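Local atomic coordinates of HD domain protein (Enterococcus faecalis, PDB entry 4LRL), a protein that probably hydrolyses deoxyribonucleoside triphosphates such as dGTP, under allosteric control by bound nucleotides, in a metal-containing HD domain. Residues Q51-V54 against I55-L58. Sequence-based numbering, arbitrary orientation.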
loop_
_atom_site.group_PDB
_atom_site.type_symbol
_atom_site.label_atom_id
_atom_site.label_comp_id
_atom_site.label_asym_id
_atom_site.label_seq_id
_atom_site.Cartn_x
_atom_site.Cartn_y
_atom_site.Cartn_z
ATOM N N GLN C 51 21.822 15.185 -11.608
ATOM C CA GLN C 51 22.102 16.368 -12.445
ATOM C C GLN C 51 23.588 16.667 -12.621
ATOM O O GLN C 51 23.978 17.268 -13.617
ATOM C CB GLN C 51 21.457 17.635 -11.875
ATOM C CG GLN C 51 19.953 17.697 -11.967
ATOM C CD GLN C 51 19.302 17.355 -10.650
ATOM O OE1 GLN C 51 19.107 18.224 -9.795
ATOM N NE2 GLN C 51 18.972 16.084 -10.469
ATOM N N HIS C 52 24.407 16.289 -11.642
ATOM C CA HIS C 52 25.835 16.606 -11.673
ATOM C C HIS C 52 26.640 15.516 -12.366
ATOM O O HIS C 52 26.434 14.326 -12.112
ATOM C CB HIS C 52 26.378 16.802 -10.256
ATOM C CG HIS C 52 25.760 17.949 -9.520
ATOM N ND1 HIS C 52 24.601 17.825 -8.779
ATOM C CD2 HIS C 52 26.144 19.244 -9.406
ATOM C CE1 HIS C 52 24.298 18.994 -8.242
ATOM N NE2 HIS C 52 25.217 19.872 -8.608
ATOM N N GLN C 53 27.565 15.935 -13.227
ATOM C CA GLN C 53 28.529 15.034 -13.857
ATOM C C GLN C 53 29.363 14.278 -12.813
ATOM O O GLN C 53 29.653 13.097 -12.980
ATOM C CB GLN C 53 29.440 15.824 -14.809
ATOM C CG GLN C 53 30.336 14.974 -15.701
ATOM C CD GLN C 53 29.546 14.110 -16.682
ATOM O OE1 GLN C 53 28.920 14.617 -17.614
ATOM N NE2 GLN C 53 29.587 12.796 -16.479
ATOM N N VAL C 54 29.741 14.960 -11.737
ATOM C CA VAL C 54 30.524 14.351 -10.667
ATOM C C VAL C 54 29.782 13.153 -10.053
ATOM O O VAL C 54 30.379 12.098 -9.822
ATOM C CB VAL C 54 30.881 15.389 -9.570
ATOM C CG1 VAL C 54 31.471 14.715 -8.337
ATOM C CG2 VAL C 54 31.844 16.428 -10.118
ATOM N N ILE C 55 28.481 13.328 -9.806
ATOM C CA ILE C 55 27.647 12.293 -9.210
ATOM C C ILE C 55 27.488 11.108 -10.167
ATOM O O ILE C 55 27.641 9.959 -9.753
ATOM C CB ILE C 55 26.264 12.852 -8.771
ATOM C CG1 ILE C 55 26.432 13.994 -7.754
ATOM C CG2 ILE C 55 25.353 11.732 -8.242
ATOM C CD1 ILE C 55 27.177 13.629 -6.464
ATOM N N LEU C 56 27.205 11.390 -11.440
ATOM C CA LEU C 56 27.075 10.331 -12.432
ATOM C C LEU C 56 28.361 9.510 -12.528
ATOM O O LEU C 56 28.318 8.273 -12.562
ATOM C CB LEU C 56 26.688 10.887 -13.802
ATOM C CG LEU C 56 26.511 9.820 -14.896
ATOM C CD1 LEU C 56 25.376 8.863 -14.563
ATOM C CD2 LEU C 56 26.306 10.439 -16.255
ATOM N N ASP C 57 29.495 10.211 -12.557
ATOM C CA ASP C 57 30.807 9.561 -12.605
ATOM C C ASP C 57 31.076 8.714 -11.361
ATOM O O ASP C 57 31.640 7.622 -11.458
ATOM C CB ASP C 57 31.926 10.591 -12.782
ATOM C CG ASP C 57 31.950 11.208 -14.166
ATOM O OD1 ASP C 57 31.322 10.656 -15.097
ATOM O OD2 ASP C 57 32.613 12.250 -14.323
ATOM N N LEU C 58 30.679 9.217 -10.195
ATOM C CA LEU C 58 30.874 8.463 -8.958
ATOM C C LEU C 58 30.050 7.181 -8.968
ATOM O O LEU C 58 30.560 6.118 -8.605
ATOM C CB LEU C 58 30.569 9.314 -7.723
ATOM C CG LEU C 58 31.635 10.344 -7.315
ATOM C CD1 LEU C 58 31.110 11.218 -6.178
ATOM C CD2 LEU C 58 32.968 9.699 -6.921
#
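Gln-53 and Asp-57 meet one turn apart, at the start of helix 53-60. The amide NE2 of Gln-53 donates to OD1 of Asp-57 at 3.1 Å. The bond is bent, 142° at the hydrogen, and reaches OD1 from above the carboxylate plane. Gln-53 CG is anti to the backbone N (chi1 -170°), and the bend at chi2 (64°) brings NE2 to Asp-57 OD1, which lies near the amide plane. The other carboxylate oxygen, OD2, is hydrogen-bonded to the hydroxyl of Tyr-29, so each has a partner. The backbone joins the same two residues: Asp-57 N donates to Gln-53 O at 2.9 Å.

Val-54 and Leu-58 lie side by side and point the same way, with Val-54 CG1 4.1 Å from Leu-58 CD1. Leu-58 N donates to Val-54 O at 2.9 Å. Both side chains pack on helices 124-133 and 167-175. Ile-55 reaches back to His-52, its CG1 3.8 Å from His-52 CB, and is buried against helix 124-133.

His-52 ends strand 46-52 and occupies the N-cap position; its O accepts from Leu-56 N at 3.1 Å. These i to i+4 hydrogen bonds mark a strand-to-helix junction beside a dGTP site, where Leu-56 lies near Lys-38 and the bound nucleotide.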